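PDB 2CSU: 457aa long hypothetical protein from Pyrococcus horikoshii, which is of unknown function but joins a Rossmann-type CoA-binding domain to two further domains of the CoA-ligase kind in one chain. Local coordinates for residues F6-I11 and K32-G37; N128-M133 and A141-V146; N134-L139 and A147-V152; K171-F176 and A419-E424; F176-S181 and A198-D203. One frame throughout, in Å; residues are numbered along the deposited sequence.

Contact 1 (F6-I11 and K32-G37); sequences FNPKGI and KEYKKG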
# COMPACT_ATOMS: atom_id res chain seq x y z
N PHE A 6 -3.85 26.10 16.34
CA PHE A 6 -4.46 25.61 15.11
C PHE A 6 -5.45 26.61 14.51
O PHE A 6 -5.90 26.48 13.39
CB PHE A 6 -5.18 24.30 15.44
CG PHE A 6 -4.23 23.35 16.10
CD1 PHE A 6 -3.30 22.66 15.33
CD2 PHE A 6 -4.26 23.18 17.48
CE1 PHE A 6 -2.40 21.80 15.94
CE2 PHE A 6 -3.35 22.31 18.08
CZ PHE A 6 -2.42 21.62 17.32
N ASN A 7 -5.79 27.68 15.23
CA ASN A 7 -6.68 28.70 14.70
C ASN A 7 -6.15 30.08 15.12
O ASN A 7 -6.85 30.86 15.77
CB ASN A 7 -8.11 28.46 15.22
CG ASN A 7 -8.80 27.31 14.49
OD1 ASN A 7 -8.95 27.35 13.27
ND2 ASN A 7 -9.23 26.28 15.23
N PRO A 8 -4.90 30.38 14.75
CA PRO A 8 -4.26 31.66 15.09
C PRO A 8 -4.82 32.85 14.31
O PRO A 8 -5.20 32.72 13.14
CB PRO A 8 -2.79 31.41 14.80
CG PRO A 8 -2.85 30.46 13.62
CD PRO A 8 -3.96 29.51 14.00
N LYS A 9 -4.85 34.01 14.96
CA LYS A 9 -5.35 35.24 14.36
C LYS A 9 -4.22 36.09 13.82
O LYS A 9 -4.44 36.98 13.00
CB LYS A 9 -6.16 36.04 15.40
CG LYS A 9 -7.09 35.17 16.24
CD LYS A 9 -8.27 35.98 16.80
CE LYS A 9 -8.03 36.39 18.24
NZ LYS A 9 -8.81 37.63 18.57
N GLY A 10 -3.01 35.80 14.29
CA GLY A 10 -1.83 36.52 13.85
C GLY A 10 -0.62 35.63 13.99
O GLY A 10 -0.28 35.18 15.09
N ILE A 11 0.05 35.36 12.87
CA ILE A 11 1.23 34.51 12.88
C ILE A 11 2.51 35.24 12.54
O ILE A 11 2.57 35.99 11.58
CB ILE A 11 1.11 33.35 11.85
CG1 ILE A 11 -0.19 32.58 12.05
CG2 ILE A 11 2.32 32.43 11.98
CD1 ILE A 11 -0.39 31.47 11.04
N LYS A 32 1.36 31.27 3.14
CA LYS A 32 0.73 32.26 2.29
C LYS A 32 -0.70 31.84 1.94
O LYS A 32 -1.52 32.62 1.47
CB LYS A 32 1.56 32.39 1.01
CG LYS A 32 2.90 33.08 1.26
CD LYS A 32 2.97 34.46 0.60
CE LYS A 32 3.53 34.40 -0.82
NZ LYS A 32 3.98 35.73 -1.23
N GLU A 33 -0.97 30.54 2.16
CA GLU A 33 -2.30 30.01 1.87
C GLU A 33 -3.25 30.19 3.06
O GLU A 33 -4.43 29.84 3.01
CB GLU A 33 -2.16 28.52 1.54
CG GLU A 33 -1.43 28.28 0.22
CD GLU A 33 -1.24 26.80 0.01
OE1 GLU A 33 -2.19 26.06 0.18
OE2 GLU A 33 -0.12 26.39 -0.30
N TYR A 34 -2.70 30.72 4.16
CA TYR A 34 -3.52 30.91 5.36
C TYR A 34 -4.11 32.32 5.43
O TYR A 34 -3.42 33.31 5.64
CB TYR A 34 -2.63 30.64 6.58
CG TYR A 34 -3.45 30.67 7.82
CD1 TYR A 34 -4.34 29.64 8.09
CD2 TYR A 34 -3.36 31.76 8.69
CE1 TYR A 34 -5.13 29.68 9.23
CE2 TYR A 34 -4.16 31.81 9.82
CZ TYR A 34 -5.05 30.78 10.08
OH TYR A 34 -5.83 30.82 11.22
N LYS A 35 -5.44 32.40 5.20
CA LYS A 35 -6.09 33.70 5.13
C LYS A 35 -7.12 33.92 6.25
O LYS A 35 -7.74 34.97 6.36
CB LYS A 35 -6.78 33.81 3.77
CG LYS A 35 -5.91 33.26 2.64
CD LYS A 35 -5.21 34.36 1.86
CE LYS A 35 -4.74 33.88 0.48
NZ LYS A 35 -3.28 33.99 0.40
N LYS A 36 -7.33 32.87 7.06
CA LYS A 36 -8.22 33.05 8.20
C LYS A 36 -7.54 33.86 9.31
O LYS A 36 -8.04 34.04 10.41
CB LYS A 36 -8.64 31.68 8.72
CG LYS A 36 -10.15 31.50 8.70
CD LYS A 36 -10.65 30.54 9.77
CE LYS A 36 -12.14 30.23 9.63
NZ LYS A 36 -12.58 29.40 10.75
N GLY A 37 -6.32 34.33 8.98
CA GLY A 37 -5.55 35.15 9.91
C GLY A 37 -4.32 35.72 9.20
O GLY A 37 -3.90 35.25 8.16
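Tyr34 reaches across to Pro8 and Ile11 where a beta-alpha-beta crossover of the Rossmann-type domain is entered and left. Segment 6-11 runs into strand 10-14, and the loop containing 32-37 leads from helix 23-31 to the neighbouring parallel strand 38-42. One hydrogen bond joins the two: Tyr34 OH donates to Pro8 O at 2.8 Å, in the plane of the carbonyl and on a lone pair. Tyrosine suits the place, since its hydroxyl satisfies a buried carbonyl and its ring packs against Pro8 and Ile11. The apolar contacts use the same ring. Pro8 CG stands 4.2 Å from Tyr34 CZ, and Ile11 CD1 approaches Tyr34 CD2 to 3.8 Å, the two side chains crossing at about a right angle; Val137 and Leu139 also touch the tyrosine. Backbone packing completes the contact, with Gly37 CA 3.8 Å from Lys9 O. With no side chain, Gly37 can lie this close to the backbone of Pro8 and Lys9. Outside the pair, Asp66 accepts from the backbone N of Lys9 and Gly10. Lys36 N lies 4.2 Å above the plane of the Tyr34 ring, over its centre.

Contact 2 (N128-M133 and A141-V146); sequences NCVGIM and ATFITV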
# COMPACT_ATOMS: atom_id res chain seq x y z
N ASN A 128 13.09 21.21 17.41
CA ASN A 128 13.39 20.15 16.46
C ASN A 128 12.11 19.44 15.99
O ASN A 128 11.92 18.25 16.15
CB ASN A 128 14.32 19.14 17.13
CG ASN A 128 14.97 18.29 16.07
OD1 ASN A 128 15.11 18.68 14.91
ND2 ASN A 128 15.40 17.08 16.49
N CYS A 129 11.18 20.26 15.45
CA CYS A 129 9.93 19.70 14.94
C CYS A 129 9.71 20.12 13.49
O CYS A 129 10.35 21.02 12.96
CB CYS A 129 8.80 20.24 15.81
SG CYS A 129 8.59 22.02 15.63
N VAL A 130 8.78 19.41 12.82
CA VAL A 130 8.46 19.78 11.45
C VAL A 130 7.34 20.83 11.40
O VAL A 130 7.09 21.47 10.39
CB VAL A 130 8.03 18.52 10.69
CG1 VAL A 130 7.48 18.91 9.32
CG2 VAL A 130 9.22 17.60 10.50
N GLY A 131 6.63 20.97 12.54
CA GLY A 131 5.58 21.97 12.61
C GLY A 131 4.21 21.34 12.84
O GLY A 131 4.08 20.18 13.23
N ILE A 132 3.18 22.15 12.59
CA ILE A 132 1.77 21.78 12.75
C ILE A 132 0.90 22.20 11.55
O ILE A 132 1.25 23.10 10.79
CB ILE A 132 1.23 22.45 14.02
CG1 ILE A 132 1.33 23.97 13.90
CG2 ILE A 132 2.07 22.02 15.25
CD1 ILE A 132 0.69 24.69 15.10
N MSE A 133 -0.24 21.50 11.38
CA MSE A 133 -1.22 21.86 10.34
C MSE A 133 -2.66 21.87 10.86
O MSE A 133 -3.06 21.11 11.73
CB MSE A 133 -1.16 20.84 9.20
CG MSE A 133 0.22 20.30 8.87
SE MSE A 133 0.17 19.31 7.37
CE MSE A 133 1.89 18.79 7.34
N ALA A 141 1.76 25.42 8.99
CA ALA A 141 2.94 26.00 9.63
C ALA A 141 4.03 24.92 9.66
O ALA A 141 4.44 24.44 10.73
CB ALA A 141 2.60 26.46 11.04
N THR A 142 4.49 24.54 8.47
CA THR A 142 5.50 23.51 8.30
C THR A 142 6.37 23.83 7.09
O THR A 142 6.08 24.78 6.35
CB THR A 142 4.83 22.13 8.05
OG1 THR A 142 4.16 22.14 6.78
CG2 THR A 142 3.84 21.83 9.10
N PHE A 143 7.43 23.05 6.89
CA PHE A 143 8.28 23.25 5.73
C PHE A 143 8.08 22.10 4.73
O PHE A 143 8.94 21.81 3.91
CB PHE A 143 9.76 23.41 6.12
CG PHE A 143 10.32 22.28 6.93
CD1 PHE A 143 10.76 21.11 6.32
CD2 PHE A 143 10.41 22.39 8.31
CE1 PHE A 143 11.29 20.07 7.08
CE2 PHE A 143 10.94 21.36 9.08
CZ PHE A 143 11.38 20.20 8.47
N ILE A 144 6.92 21.47 4.80
CA ILE A 144 6.58 20.38 3.88
C ILE A 144 5.18 20.63 3.30
O ILE A 144 4.43 21.44 3.82
CB ILE A 144 6.62 18.98 4.57
CG1 ILE A 144 5.52 18.87 5.62
CG2 ILE A 144 8.00 18.74 5.19
CD1 ILE A 144 5.38 17.45 6.18
N THR A 145 4.83 19.94 2.23
CA THR A 145 3.51 20.14 1.62
C THR A 145 2.38 19.77 2.59
O THR A 145 2.51 18.86 3.41
CB THR A 145 3.39 19.33 0.30
OG1 THR A 145 2.20 19.73 -0.39
CG2 THR A 145 3.30 17.85 0.59
N VAL A 146 1.26 20.48 2.50
CA VAL A 146 0.11 20.24 3.37
C VAL A 146 -0.61 18.93 3.05
O VAL A 146 -0.73 18.53 1.89
CB VAL A 146 -0.91 21.43 3.29
CG1 VAL A 146 -1.71 21.36 1.99
CG2 VAL A 146 -1.84 21.43 4.50
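Ile132 and Ala141 exchange two backbone hydrogen bonds of unequal quality. Ile132 N donates a hydrogen bond to Ala141 O at 3.2 Å, whereas the return bond from Ala141 N to Ile132 O, though 3.0 Å long, is weak because it is bent to 124° at the hydrogen. Ala141 O is met by a second, softer donor: Gly131 CA makes a CA-H...O contact with it at 3.3 Å. Val130 O receives Thr142 CA in the same way. Gly131 has backbone angles that call for glycine, and the lack of a side chain lets its CA approach Ala141 O.

This is the beta hairpin of strands 131-134 and 139-142, whose first strand also bonds on its other edge to strand 175-181: Gly131 pairs with Ser181 and Met133 with Phe179, while Ser181 OG takes the N-H of Val130. In the second segment, Thr142 OG1 is bonded to Asn140 OD1 and receives a weak bond from Ile144 N. Asn30 ND2 satisfies Thr142 O, and Asn140 ND2 satisfies Ile144 O.

The remaining contacts are apolar. Val130 CG1 lies over one face of the Phe143 ring, offset toward its rim, while Val130 CG2 is 3.9 Å from Phe143 CZ; Phe381 of the second subunit meets the same ring edge-to-face. Selenomethionine Met133, extended beyond CG, is long enough to bring CE within 3.9 Å of Ile144 CD1 and SE within 4.1 Å of Val146 CG2.

Contact 3 (N134-L139 and A147-V152); sequences NTHVDL and AKKGNV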
# COMPACT_ATOMS: atom_id res chain seq x y z
N ASN A 134 -3.44 22.80 10.29
CA ASN A 134 -4.90 22.72 10.41
C ASN A 134 -5.54 22.82 9.02
O ASN A 134 -5.85 23.89 8.52
CB ASN A 134 -5.39 23.87 11.29
CG ASN A 134 -6.85 23.68 11.58
OD1 ASN A 134 -7.51 22.79 11.06
ND2 ASN A 134 -7.38 24.56 12.46
N THR A 135 -5.68 21.64 8.39
CA THR A 135 -6.16 21.60 7.01
C THR A 135 -7.54 22.26 6.88
O THR A 135 -7.90 22.78 5.84
CB THR A 135 -6.21 20.15 6.55
OG1 THR A 135 -7.01 19.38 7.45
CG2 THR A 135 -4.81 19.55 6.51
N HIS A 136 -8.32 22.20 7.98
CA HIS A 136 -9.67 22.74 7.92
C HIS A 136 -9.70 24.23 7.56
O HIS A 136 -10.64 24.75 6.98
CB HIS A 136 -10.33 22.52 9.29
CG HIS A 136 -11.79 22.85 9.19
ND1 HIS A 136 -12.52 23.31 10.24
CD2 HIS A 136 -12.64 22.73 8.08
CE1 HIS A 136 -13.77 23.47 9.77
NE2 HIS A 136 -13.88 23.13 8.48
N VAL A 137 -8.62 24.93 7.97
CA VAL A 137 -8.53 26.35 7.65
C VAL A 137 -7.24 26.67 6.88
O VAL A 137 -6.68 27.75 6.97
CB VAL A 137 -8.57 27.14 8.96
CG1 VAL A 137 -9.89 26.90 9.68
CG2 VAL A 137 -7.43 26.72 9.86
N ASP A 138 -6.78 25.72 6.07
CA ASP A 138 -5.60 25.90 5.23
C ASP A 138 -4.38 26.44 5.99
O ASP A 138 -3.65 27.31 5.48
CB ASP A 138 -5.93 26.83 4.04
CG ASP A 138 -6.98 26.24 3.10
OD1 ASP A 138 -7.50 26.98 2.24
OD2 ASP A 138 -7.30 25.03 3.21
N LEU A 139 -4.16 25.93 7.19
CA LEU A 139 -3.03 26.35 8.01
C LEU A 139 -1.94 25.28 7.95
O LEU A 139 -2.12 24.17 8.44
CB LEU A 139 -3.46 26.53 9.47
CG LEU A 139 -2.34 26.73 10.50
CD1 LEU A 139 -1.89 28.19 10.51
CD2 LEU A 139 -2.84 26.34 11.89
N ALA A 147 -1.08 18.24 4.07
CA ALA A 147 -1.78 16.99 3.85
C ALA A 147 -3.17 17.33 3.31
O ALA A 147 -3.61 18.48 3.38
CB ALA A 147 -1.90 16.21 5.17
N LYS A 148 -3.85 16.34 2.74
CA LYS A 148 -5.20 16.58 2.25
C LYS A 148 -6.12 16.79 3.45
O LYS A 148 -5.78 16.42 4.57
CB LYS A 148 -5.71 15.41 1.42
CG LYS A 148 -5.13 15.37 0.01
CD LYS A 148 -5.86 14.36 -0.85
CE LYS A 148 -5.55 14.56 -2.32
NZ LYS A 148 -6.28 13.55 -3.15
N LYS A 149 -7.27 17.38 3.20
CA LYS A 149 -8.25 17.64 4.27
C LYS A 149 -8.84 16.33 4.80
O LYS A 149 -9.07 15.37 4.07
CB LYS A 149 -9.36 18.51 3.68
CG LYS A 149 -10.03 19.39 4.73
CD LYS A 149 -11.01 20.38 4.11
CE LYS A 149 -11.82 21.15 5.16
NZ LYS A 149 -12.89 20.30 5.68
N GLY A 150 -9.04 16.28 6.14
CA GLY A 150 -9.56 15.06 6.74
C GLY A 150 -9.94 15.26 8.21
O GLY A 150 -9.87 16.34 8.77
N ASN A 151 -10.39 14.14 8.83
CA ASN A 151 -10.87 14.23 10.20
C ASN A 151 -10.04 13.38 11.18
O ASN A 151 -10.47 13.08 12.30
CB ASN A 151 -12.34 13.80 10.23
CG ASN A 151 -13.18 14.78 9.45
OD1 ASN A 151 -13.35 14.66 8.23
ND2 ASN A 151 -13.77 15.74 10.17
N VAL A 152 -8.85 12.95 10.72
CA VAL A 152 -7.92 12.29 11.63
C VAL A 152 -6.80 13.23 12.11
O VAL A 152 -6.07 13.81 11.32
CB VAL A 152 -7.30 11.09 10.93
CG1 VAL A 152 -6.08 10.63 11.72
CG2 VAL A 152 -8.30 9.95 10.85
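Thr135 and Lys149 bring their CA atoms to 5.2 Å where the short 3-10 turn 135-136 passes the weakly bonded strand 148-149, and no hydrogen bond crosses between the two segments. Thr135 is turned onto the strand and splits its two branches. Its methyl, CG2, rests against backbone oxygens, 3.5 Å from Ala147 O, while OG1 lies near Lys149 CA and is hydrogen-bonded to Phe176 O and Ser177 O. Threonine suits the place: OG1 can bond strand 175-181 while the compact methyl fits close to the backbone of Ala147 and Lys148. Farther out, the end of Lys149 crosses His136 obliquely: Lys149 CE sits in the ring plane, at the edge, 3.4 Å from His136 CD2. A bend at the last torsion (chi4 -78°) leaves Lys149 NZ 4.1 Å from His136 NE2.

The turn has its own backbone bonds. Asp138 and Leu139 both face Asn134 in a G1 beta bulge, with Asp138 at positive phi, and Asn134 O accepts Leu139 N and Val137 N from opposite faces of its plane. This loop connects strands 131-134 and 139-142. Strand 175-181 binds both sides of the contact, through backbone bonds of Ser177 to Thr135 and Val152 and of Phe176 to Lys148; strand 131-134 runs antiparallel to it and strand 148-149 parallel.

Contact 4 (K171-F176 and A419-E424); sequences KEDIGF and AKELLE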
# COMPACT_ATOMS: atom_id res chain seq x y z
N LYS A 171 -1.20 10.79 -1.88
CA LYS A 171 -1.40 9.94 -3.05
C LYS A 171 -2.53 8.93 -2.85
O LYS A 171 -3.23 8.59 -3.80
CB LYS A 171 -0.11 9.18 -3.38
CG LYS A 171 -0.29 8.19 -4.52
CD LYS A 171 1.03 7.66 -5.05
CE LYS A 171 0.80 6.43 -5.92
NZ LYS A 171 2.05 6.03 -6.63
N GLU A 172 -2.71 8.47 -1.61
CA GLU A 172 -3.75 7.48 -1.30
C GLU A 172 -5.08 8.17 -1.06
O GLU A 172 -6.07 7.52 -0.71
CB GLU A 172 -3.37 6.66 -0.06
CG GLU A 172 -2.20 5.70 -0.27
CD GLU A 172 -1.89 4.87 0.97
OE1 GLU A 172 -2.25 5.32 2.07
OE2 GLU A 172 -1.29 3.79 0.84
N ASP A 173 -5.09 9.48 -1.22
CA ASP A 173 -6.29 10.28 -1.04
C ASP A 173 -6.94 10.21 0.34
O ASP A 173 -8.15 10.06 0.45
CB ASP A 173 -7.34 9.89 -2.09
CG ASP A 173 -8.56 10.80 -2.05
OD1 ASP A 173 -8.47 11.92 -2.61
OD2 ASP A 173 -9.59 10.42 -1.45
N ILE A 174 -6.13 10.26 1.38
CA ILE A 174 -6.68 10.31 2.72
C ILE A 174 -6.02 11.52 3.35
O ILE A 174 -4.87 11.82 3.06
CB ILE A 174 -6.44 8.99 3.53
CG1 ILE A 174 -5.00 8.50 3.40
CG2 ILE A 174 -7.38 7.91 3.02
CD1 ILE A 174 -4.82 7.01 3.78
N GLY A 175 -6.76 12.25 4.17
CA GLY A 175 -6.20 13.43 4.78
C GLY A 175 -6.31 13.48 6.29
O GLY A 175 -6.82 12.56 6.93
N PHE A 176 -5.82 14.57 6.85
CA PHE A 176 -5.84 14.76 8.28
C PHE A 176 -6.53 16.07 8.58
O PHE A 176 -6.50 16.99 7.77
CB PHE A 176 -4.41 14.84 8.82
CG PHE A 176 -3.59 13.61 8.57
CD1 PHE A 176 -3.92 12.40 9.18
CD2 PHE A 176 -2.45 13.67 7.78
CE1 PHE A 176 -3.11 11.27 8.99
CE2 PHE A 176 -1.64 12.56 7.59
CZ PHE A 176 -1.97 11.35 8.20
N ALA A 419 -14.05 5.40 -8.15
CA ALA A 419 -15.02 4.82 -7.22
C ALA A 419 -14.63 5.16 -5.77
O ALA A 419 -15.49 5.48 -4.96
CB ALA A 419 -15.09 3.31 -7.41
N LYS A 420 -13.34 5.11 -5.46
CA LYS A 420 -12.90 5.43 -4.11
C LYS A 420 -13.18 6.89 -3.78
O LYS A 420 -13.79 7.21 -2.76
CB LYS A 420 -11.39 5.17 -3.94
CG LYS A 420 -10.92 5.43 -2.51
CD LYS A 420 -9.44 5.22 -2.31
CE LYS A 420 -9.00 5.73 -0.94
NZ LYS A 420 -7.78 5.06 -0.42
N GLU A 421 -12.72 7.79 -4.66
CA GLU A 421 -12.92 9.22 -4.47
C GLU A 421 -14.38 9.50 -4.15
O GLU A 421 -14.70 10.24 -3.22
CB GLU A 421 -12.48 10.00 -5.72
CG GLU A 421 -10.96 10.20 -5.80
CD GLU A 421 -10.48 10.82 -7.12
OE1 GLU A 421 -9.24 10.97 -7.29
OE2 GLU A 421 -11.32 11.16 -7.98
N LEU A 422 -15.28 8.87 -4.90
CA LEU A 422 -16.71 9.04 -4.71
C LEU A 422 -17.21 8.49 -3.38
O LEU A 422 -18.09 9.08 -2.74
CB LEU A 422 -17.48 8.39 -5.86
CG LEU A 422 -19.01 8.48 -5.83
CD1 LEU A 422 -19.47 9.94 -5.84
CD2 LEU A 422 -19.57 7.74 -7.03
N LEU A 423 -16.67 7.34 -2.96
CA LEU A 423 -17.06 6.76 -1.68
C LEU A 423 -16.53 7.65 -0.55
O LEU A 423 -17.26 8.04 0.36
CB LEU A 423 -16.50 5.35 -1.53
CG LEU A 423 -17.06 4.31 -2.51
CD1 LEU A 423 -16.11 3.13 -2.64
CD2 LEU A 423 -18.43 3.85 -2.02
N GLU A 424 -15.24 7.98 -0.63
CA GLU A 424 -14.71 8.85 0.42
C GLU A 424 -15.46 10.18 0.49
O GLU A 424 -15.59 10.80 1.53
CB GLU A 424 -13.23 9.10 0.13
CG GLU A 424 -12.42 7.80 0.10
CD GLU A 424 -12.01 7.43 1.51
OE1 GLU A 424 -12.11 8.27 2.39
OE2 GLU A 424 -11.60 6.29 1.71
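Lys420 of helix 417-424 reaches Glu172 O at the C-terminal end of helix 159-171, where Asp173, with positive phi, closes a Schellman motif. The contact thus joins the flavodoxin-like domain to the last domain of the chain. Its tight part is this single bond. The lysine chain is extended throughout, with CG anti to the backbone N (chi1 -177°), and spans the gap between the segments. Their nearest CA atoms, Asp173 CA and Glu421 CA, are 7.5 Å apart. Lys420 NZ meets Glu172 O at 3.0 Å, in the carbonyl plane, and CE follows at 3.4 Å from the same oxygen. A long cationic side chain is well chosen here, because the carbonyls at a helix C-terminus would be expected to attract positive charge; Thr430 O adds a weak bond to the same ammonium group.

The other side is loose and acidic. Asp173 points at the helix, yet meets aliphatic carbons of Glu424, past which it slides in the opposite direction, and, more distantly, of Glu421. The carboxylates stand apart, with Asp173 OD1 4.8 Å from Glu421 OE1. Asp173 OD1 has a salt bridge to Lys148 NZ; Glu424 OE2 has one to Arg284 NH1 and accepts a hydrogen bond from Thr430 N. The bridges of Asp173 and Glu424 may offset part of the repulsion. Nearby, Lys171 forms a salt bridge with Glu417 of the second subunit. Asp173 OD2 comes 4.2 Å from Glu424 CG, and the planes of these two carboxylates are turned 74° apart.

Contact 5 (F176-S181 and A198-D203); sequences FSKFIS and ADTEED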
# COMPACT_ATOMS: atom_id res chain seq x y z
N PHE A 176 -5.82 14.57 6.85
CA PHE A 176 -5.84 14.76 8.28
C PHE A 176 -6.53 16.07 8.58
O PHE A 176 -6.50 16.99 7.77
CB PHE A 176 -4.41 14.84 8.82
CG PHE A 176 -3.59 13.61 8.57
CD1 PHE A 176 -3.92 12.40 9.18
CD2 PHE A 176 -2.45 13.67 7.78
CE1 PHE A 176 -3.11 11.27 8.99
CE2 PHE A 176 -1.64 12.56 7.59
CZ PHE A 176 -1.97 11.35 8.20
N SER A 177 -7.15 16.14 9.75
CA SER A 177 -7.78 17.37 10.18
C SER A 177 -6.62 18.23 10.68
O SER A 177 -6.42 19.37 10.24
CB SER A 177 -8.77 17.08 11.31
OG SER A 177 -8.25 16.09 12.19
N LYS A 178 -5.83 17.66 11.59
CA LYS A 178 -4.69 18.38 12.14
C LYS A 178 -3.45 17.49 12.15
O LYS A 178 -3.55 16.27 12.19
CB LYS A 178 -4.98 18.86 13.55
CG LYS A 178 -6.25 19.64 13.71
CD LYS A 178 -6.41 20.14 15.13
CE LYS A 178 -7.44 21.25 15.22
NZ LYS A 178 -8.85 20.79 15.09
N PHE A 179 -2.29 18.13 12.08
CA PHE A 179 -1.00 17.45 12.10
C PHE A 179 -0.03 18.13 13.06
O PHE A 179 0.16 19.34 13.05
CB PHE A 179 -0.43 17.48 10.68
CG PHE A 179 0.99 16.98 10.69
CD1 PHE A 179 1.24 15.62 10.58
CD2 PHE A 179 2.04 17.88 10.79
CE1 PHE A 179 2.55 15.16 10.57
CE2 PHE A 179 3.35 17.41 10.77
CZ PHE A 179 3.61 16.05 10.66
N ILE A 180 0.55 17.31 13.95
CA ILE A 180 1.44 17.88 14.94
C ILE A 180 2.74 17.09 15.07
O ILE A 180 2.79 15.98 15.59
CB ILE A 180 0.72 17.90 16.29
CG1 ILE A 180 -0.54 18.75 16.20
CG2 ILE A 180 1.63 18.52 17.36
CD1 ILE A 180 -1.80 17.91 16.01
N SER A 181 3.81 17.68 14.51
CA SER A 181 5.14 17.21 14.85
C SER A 181 5.61 17.88 16.14
O SER A 181 5.67 19.09 16.26
CB SER A 181 6.07 17.57 13.69
OG SER A 181 7.41 17.23 14.06
N ALA A 198 -9.73 16.23 22.40
CA ALA A 198 -10.90 15.51 22.89
C ALA A 198 -12.20 16.27 22.62
O ALA A 198 -13.25 15.65 22.48
CB ALA A 198 -10.75 15.24 24.39
N ASP A 199 -12.13 17.60 22.54
CA ASP A 199 -13.35 18.39 22.34
C ASP A 199 -13.61 19.08 21.01
O ASP A 199 -14.71 19.60 20.79
CB ASP A 199 -13.46 19.43 23.46
CG ASP A 199 -13.67 18.79 24.82
OD1 ASP A 199 -14.46 17.83 24.89
OD2 ASP A 199 -13.04 19.25 25.79
N THR A 200 -12.63 19.10 20.11
CA THR A 200 -12.89 19.73 18.83
C THR A 200 -13.94 18.88 18.11
O THR A 200 -14.27 17.79 18.55
CB THR A 200 -11.61 19.79 17.96
OG1 THR A 200 -10.93 18.53 18.04
CG2 THR A 200 -10.69 20.91 18.43
N GLU A 201 -14.47 19.40 17.00
CA GLU A 201 -15.47 18.60 16.30
C GLU A 201 -14.90 18.00 15.01
O GLU A 201 -15.37 16.99 14.50
CB GLU A 201 -16.66 19.50 15.97
CG GLU A 201 -17.63 19.63 17.14
CD GLU A 201 -18.94 20.19 16.65
OE1 GLU A 201 -19.31 19.92 15.51
OE2 GLU A 201 -19.59 20.92 17.40
N GLU A 202 -13.89 18.69 14.45
CA GLU A 202 -13.32 18.24 13.19
C GLU A 202 -12.48 16.98 13.36
O GLU A 202 -12.33 16.16 12.46
CB GLU A 202 -12.47 19.37 12.62
CG GLU A 202 -13.31 20.50 12.03
CD GLU A 202 -13.58 21.54 13.09
OE1 GLU A 202 -13.88 21.17 14.22
OE2 GLU A 202 -13.48 22.73 12.78
N ASP A 203 -11.87 16.85 14.55
CA ASP A 203 -11.06 15.67 14.82
C ASP A 203 -11.92 14.51 15.33
O ASP A 203 -12.35 14.46 16.48
CB ASP A 203 -10.00 16.04 15.86
CG ASP A 203 -9.25 17.27 15.40
OD1 ASP A 203 -8.45 17.14 14.47
OD2 ASP A 203 -9.47 18.34 15.95
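At the beginning of strand 175-181, Ser177 and Lys178 take hold of Asp203 in the loop that runs from helix 190-197 to strand 205-210. Each carboxylate oxygen has its own strand partner. Ser177 OG donates to Asp203 OD1 over a short 2.5 Å, on the anti side and 27° out of the carboxylate plane. Lys178 NZ forms a salt bridge with Asp203 OD2 at 2.7 Å, on the syn lone pair of that oxygen. The lysine bends at its end (chi4 74°) to place NZ there, and on the way its CG passes 3.4 Å from Asp203 OD1.

These elements make a beta-alpha-beta unit of the flavodoxin-like domain in which strands 175-181 and 205-210 are not neighbours: both pair, in parallel, with strand 152-156 between them. Aspartate suits the buried loop end because its two oxygens can accept three donors. The third comes from its own loop, Thr200 OG1, which meets Asp203 OD2 at 2.6 Å on the anti lone pair, while Thr200 CG2 lies 3.8 Å from Lys178 NZ. Phe6, Tyr196 and Leu197 also touch the Lys178 side chain. Ser177 CB also touches Glu202 O, a carbonyl that accepts a hydrogen bond from Asn151 ND2.

Contacts 2 and 5 are buried, 1 and 3 partly so, and contact 4 lies at the surface. Strand 175-181 ties most of them together: it supplies a segment to contacts 4 and 5, which share Phe176, and pairs with strands used by contacts 2 and 3. Contact 1 belongs to the Rossmann-type domain but reaches this region through Phe6, which packs on Ile132 and Ile180 and whose carbonyl O accepts a hydrogen bond from Asn134. Chemistry follows position. Contact 2 combines backbone pairing with apolar packing, contact 1 rests on a tyrosine, and contact 5 buries an ion pair. Contact 3 lacks any direct hydrogen bond, while contact 4 spans two domains with one lysine.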